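Local coordinates for uricase (Bacillus fastidiosus, PDB 4R8X), which catalyses the oxidation of urate by molecular oxygen to 5-hydroxyisourate, the first step in the conversion of urate to (S)-allantoin, at the interface of chains A and B and the interface of chains A and C. Sequence-based numbering; all coordinates share one arbitrary frame. Chains: chain A/B/C, Uricase.

Contact 1: the interface of chains A and B. Residues chain A 15, 40, 116, 118, 138; chain B 172, 174, 199, 274, 291.
A:Phe15 and B:Trp274 meet with CG of each anti to its own carbonyl carbon, which lays the phenyl ring on one face of the indole. The rings stack with their planes 28° apart. The centroid of the A:Phe15 ring is 4.1 Å from that of the five-membered ring of B:Trp274. CD2 of the phenyl sits over the middle of the indole. On the other indole face lies CD1 of B:Ile172, so the tryptophan is packed between the two chains. A:Tyr116 has CG anti to its backbone N (chi1 -169°), and its phenol reaches B:Glu291 tip to tip. A:Tyr116 OH donates a hydrogen bond to carboxylate OE1 of B:Glu291 at 2.6 Å, met 37° out of the carboxylate plane. A:Tyr116 OH also lies in plane at the indole edge and takes a weak bond from B:Trp274 NE1 at 3.4 Å. A water 2.9 Å from A:Tyr116 OH links it to B:Tyr199 OH. The A:Tyr116 ring itself is held between A:Lys138 CE and A:Phe15 CE1. Further along, CG2 of B:Ile172 touches A:Phe118 CE2 at 3.4 Å and also packs against A:Ile40 CD1. An alanine in place of B:Trp274 would probably leave A:Phe15 without its stacking partner and open a gap beside A:Phe118. The patch joins chains A and B by apolar packing with a polar cluster at one side, around A:Tyr116 OH, and its twin repeats this across the two-fold axis.

Contact 2: the interface of chains A and C. Residues chain A 6-8, 58; chain C 245, 248, 297-300.
A:Phe6 and A:Gly8 pair with C:Gly300 and C:Phe298 in an antiparallel beta bridge between two uricase subunits. Strand 5-17 of chain A runs beside strand 296-304 of chain C. A:Phe6 N donates to C:Gly300 O at 3.0 Å, and C:Gly300 N returns a bond to A:Phe6 O at 2.9 Å. A:Gly8 N and O pair in the same way with C:Phe298 O and N. A:Tyr7 stands opposite C:Gln299 between these two pairs.

Side chains cover the bridge. CG of A:Phe6 lies between its backbone N and carbonyl carbon (chi1 57°), which turns the phenyl over C:Gly300. C:Gly300 CA sits over the ring face, offset toward the rim, 3.6 Å from A:Phe6 CZ. The absence of a side chain at C:Gly300 probably lets the ring come this near. C:Phe298 mirrors this: its ring lies over the backbone of A:Gly8, with the glycine N above its centre. CE2 of C:Phe298 is 3.8 Å from A:Gly8 CA. The two phenylalanine side chains cross at about a right angle and meet at their edges, CE1 of A:Phe6 lying 3.7 Å from CE1 of C:Phe298.

Beside the strands, A:Tyr7 CB packs on C:Gln299 CG at 3.9 Å. The tyrosine ring passes near the amide of C:Gln245, and A:Tyr7 CD2 lies 3.7 Å from C:Gln245 NE2; the two planes are 39° apart. C:Gln245 is a predicted urate-binding residue at the start of helix 244-258. C:Gln245 CG rests over the face of A:Phe58, 3.5 Å from A:Phe58 CE2. The bend at chi2 (92°) then turns the amide away toward A:Tyr7. A:Phe58, on helix 55-59, thus supports the aliphatic part of this glutamine from the neighbouring subunit and probably helps position its amide for the substrate. One turn further along the helix, C:Ile248 CD1 comes only to the margin of the same phenyl ring.

Contact 1: the interface of chains A and B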
# COMPACT_ATOMS: atom_id res chain seq x y z
N PHE A 15 3.06 -12.19 19.21
CA PHE A 15 2.67 -11.17 20.16
C PHE A 15 2.65 -11.76 21.55
O PHE A 15 1.70 -12.43 21.95
CB PHE A 15 1.29 -10.62 19.81
CG PHE A 15 1.13 -10.23 18.37
CD1 PHE A 15 2.11 -9.50 17.71
CD2 PHE A 15 -0.00 -10.61 17.67
CE1 PHE A 15 1.94 -9.15 16.37
CE2 PHE A 15 -0.17 -10.27 16.35
CZ PHE A 15 0.79 -9.53 15.69
N ILE A 40 2.82 -5.35 25.94
CA ILE A 40 2.80 -6.06 24.67
C ILE A 40 4.23 -6.08 24.13
O ILE A 40 4.90 -5.04 24.06
CB ILE A 40 1.85 -5.40 23.64
CG1 ILE A 40 0.42 -5.41 24.17
CG2 ILE A 40 1.93 -6.12 22.30
CD1 ILE A 40 -0.52 -4.49 23.43
N TYR A 116 6.06 -4.71 16.27
CA TYR A 116 4.64 -4.46 16.06
C TYR A 116 4.30 -3.52 17.20
O TYR A 116 4.01 -3.93 18.33
CB TYR A 116 3.92 -5.79 16.17
CG TYR A 116 2.46 -5.89 15.74
CD1 TYR A 116 2.12 -6.32 14.47
CD2 TYR A 116 1.44 -5.68 16.66
CE1 TYR A 116 0.78 -6.48 14.10
CE2 TYR A 116 0.12 -5.82 16.31
CZ TYR A 116 -0.20 -6.24 15.04
OH TYR A 116 -1.54 -6.40 14.71
N PHE A 118 3.14 -0.44 19.79
CA PHE A 118 1.98 0.14 20.45
C PHE A 118 2.37 1.34 21.29
O PHE A 118 3.40 1.32 21.98
CB PHE A 118 1.31 -0.89 21.37
CG PHE A 118 0.45 -1.88 20.64
CD1 PHE A 118 0.96 -3.11 20.24
CD2 PHE A 118 -0.89 -1.60 20.37
CE1 PHE A 118 0.16 -4.04 19.58
CE2 PHE A 118 -1.70 -2.52 19.72
CZ PHE A 118 -1.17 -3.74 19.32
N LYS A 138 -2.31 0.89 18.47
CA LYS A 138 -1.39 0.34 17.49
C LYS A 138 -0.74 1.48 16.73
O LYS A 138 -1.42 2.25 16.05
CB LYS A 138 -2.11 -0.56 16.49
CG LYS A 138 -1.18 -1.09 15.42
CD LYS A 138 -0.26 -2.12 16.01
CE LYS A 138 0.81 -2.59 15.01
NZ LYS A 138 1.88 -1.60 14.69
N ILE B 172 -6.23 -1.63 21.29
CA ILE B 172 -6.33 -2.95 21.87
C ILE B 172 -6.54 -2.80 23.37
O ILE B 172 -6.04 -1.87 23.98
CB ILE B 172 -5.07 -3.79 21.57
CG1 ILE B 172 -5.30 -5.28 21.90
CG2 ILE B 172 -3.85 -3.24 22.30
CD1 ILE B 172 -4.25 -6.19 21.29
N VAL B 174 -6.01 -5.03 26.84
CA VAL B 174 -5.41 -6.27 27.36
C VAL B 174 -6.12 -6.87 28.58
O VAL B 174 -5.49 -7.44 29.46
CB VAL B 174 -3.90 -6.09 27.64
CG1 VAL B 174 -3.15 -5.78 26.35
CG2 VAL B 174 -3.67 -5.01 28.69
N TYR B 199 -9.26 -6.23 20.02
CA TYR B 199 -8.50 -5.30 19.19
C TYR B 199 -9.45 -4.72 18.14
O TYR B 199 -10.02 -5.46 17.34
CB TYR B 199 -7.30 -6.04 18.58
CG TYR B 199 -6.35 -5.21 17.76
CD1 TYR B 199 -6.24 -3.83 17.94
CD2 TYR B 199 -5.57 -5.82 16.80
CE1 TYR B 199 -5.35 -3.09 17.17
CE2 TYR B 199 -4.69 -5.08 16.04
CZ TYR B 199 -4.60 -3.73 16.22
OH TYR B 199 -3.72 -3.00 15.45
N TRP B 274 -6.58 -10.83 17.62
CA TRP B 274 -5.59 -11.85 17.34
C TRP B 274 -6.09 -13.26 17.62
O TRP B 274 -7.09 -13.46 18.31
CB TRP B 274 -4.39 -11.60 18.24
CG TRP B 274 -3.66 -10.31 18.02
CD1 TRP B 274 -3.56 -9.60 16.86
CD2 TRP B 274 -2.92 -9.60 19.01
NE1 TRP B 274 -2.77 -8.48 17.07
CE2 TRP B 274 -2.37 -8.46 18.38
CE3 TRP B 274 -2.63 -9.83 20.36
CZ2 TRP B 274 -1.55 -7.56 19.07
CZ3 TRP B 274 -1.84 -8.92 21.04
CH2 TRP B 274 -1.31 -7.80 20.39
N GLU B 291 -1.47 -13.10 14.22
CA GLU B 291 -2.52 -12.54 13.37
C GLU B 291 -3.45 -13.63 12.89
O GLU B 291 -3.02 -14.75 12.64
CB GLU B 291 -1.94 -11.80 12.16
CG GLU B 291 -1.13 -10.53 12.47
CD GLU B 291 -1.98 -9.36 12.96
OE1 GLU B 291 -1.54 -8.21 12.78
OE2 GLU B 291 -3.07 -9.57 13.56
O HOH W 1 -2.81 -4.28 13.25

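Contact 2: the interface of chains A and C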
# COMPACT_ATOMS: atom_id res chain seq x y z
N PHE A 6 19.09 -20.84 1.32
CA PHE A 6 18.41 -20.71 2.60
C PHE A 6 16.92 -20.87 2.38
O PHE A 6 16.44 -20.79 1.25
CB PHE A 6 18.71 -19.36 3.29
CG PHE A 6 18.35 -18.14 2.46
CD1 PHE A 6 17.06 -17.65 2.46
CD2 PHE A 6 19.32 -17.47 1.72
CE1 PHE A 6 16.73 -16.53 1.70
CE2 PHE A 6 18.99 -16.36 0.97
CZ PHE A 6 17.69 -15.88 0.96
N TYR A 7 16.18 -21.11 3.45
CA TYR A 7 14.74 -21.16 3.36
C TYR A 7 14.19 -20.90 4.76
O TYR A 7 14.90 -21.02 5.75
CB TYR A 7 14.28 -22.52 2.81
CG TYR A 7 14.20 -23.61 3.84
CD1 TYR A 7 15.36 -24.10 4.44
CD2 TYR A 7 12.99 -24.15 4.22
CE1 TYR A 7 15.30 -25.08 5.40
CE2 TYR A 7 12.92 -25.15 5.15
CZ TYR A 7 14.07 -25.60 5.75
OH TYR A 7 13.99 -26.58 6.70
N GLY A 8 12.92 -20.52 4.84
CA GLY A 8 12.38 -20.20 6.14
C GLY A 8 10.94 -19.74 6.08
O GLY A 8 10.20 -20.05 5.13
N PHE A 58 16.80 -29.07 -2.35
CA PHE A 58 16.64 -28.37 -3.62
C PHE A 58 16.92 -29.30 -4.81
O PHE A 58 16.13 -29.39 -5.75
CB PHE A 58 17.55 -27.14 -3.70
CG PHE A 58 17.20 -26.06 -2.71
CD1 PHE A 58 17.69 -26.11 -1.41
CD2 PHE A 58 16.41 -24.99 -3.09
CE1 PHE A 58 17.37 -25.13 -0.50
CE2 PHE A 58 16.08 -24.00 -2.17
CZ PHE A 58 16.57 -24.05 -0.89
N GLN C 245 11.32 -25.64 -3.42
CA GLN C 245 12.77 -25.80 -3.51
C GLN C 245 13.15 -26.62 -4.75
O GLN C 245 14.03 -26.25 -5.53
CB GLN C 245 13.32 -26.52 -2.27
CG GLN C 245 13.29 -25.74 -0.95
CD GLN C 245 12.02 -25.97 -0.14
OE1 GLN C 245 10.92 -26.01 -0.69
NE2 GLN C 245 12.18 -26.12 1.17
N ILE C 248 12.21 -24.65 -8.15
CA ILE C 248 13.12 -23.59 -8.57
C ILE C 248 14.46 -24.15 -9.05
O ILE C 248 15.07 -23.58 -9.94
CB ILE C 248 13.27 -22.45 -7.53
CG1 ILE C 248 13.93 -22.95 -6.24
CG2 ILE C 248 11.91 -21.83 -7.23
CD1 ILE C 248 14.15 -21.83 -5.22
N GLY C 297 6.12 -19.31 3.60
CA GLY C 297 7.40 -19.94 3.39
C GLY C 297 8.18 -19.12 2.38
O GLY C 297 7.59 -18.46 1.53
N PHE C 298 9.50 -19.14 2.49
CA PHE C 298 10.34 -18.52 1.47
C PHE C 298 11.63 -19.28 1.25
O PHE C 298 12.08 -20.03 2.12
CB PHE C 298 10.62 -17.04 1.78
CG PHE C 298 11.54 -16.82 2.95
CD1 PHE C 298 12.92 -16.72 2.77
CD2 PHE C 298 11.03 -16.70 4.24
CE1 PHE C 298 13.76 -16.51 3.86
CE2 PHE C 298 11.86 -16.48 5.32
CZ PHE C 298 13.23 -16.39 5.13
N GLN C 299 12.20 -19.10 0.06
CA GLN C 299 13.43 -19.75 -0.32
C GLN C 299 14.33 -18.77 -1.05
O GLN C 299 13.86 -17.85 -1.74
CB GLN C 299 13.14 -20.95 -1.23
CG GLN C 299 12.38 -22.09 -0.55
CD GLN C 299 10.88 -21.82 -0.41
OE1 GLN C 299 10.34 -20.92 -1.05
NE2 GLN C 299 10.22 -22.60 0.44
N GLY C 300 15.64 -18.95 -0.86
CA GLY C 300 16.66 -18.22 -1.59
C GLY C 300 17.63 -19.25 -2.13
O GLY C 300 18.08 -20.12 -1.38

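The centres of contact 1 and contact 2 are about 30 Å apart. They share no residue, but both use strand 5-17 of chain A: A:Phe15 near its end serves contact 1, and A:Phe6 to A:Gly8 near its start serve contact 2. One strand therefore reaches two different neighbours, chain B and chain C. Contact 1 relies mainly on side chains, contact 2 on backbone pairing. Each interface is two-fold symmetric, which fits the four copies in the deposited assembly. Contact 2 also includes a predicted urate-binding residue, so the active site probably lies at this subunit boundary and depends on assembly for its shape.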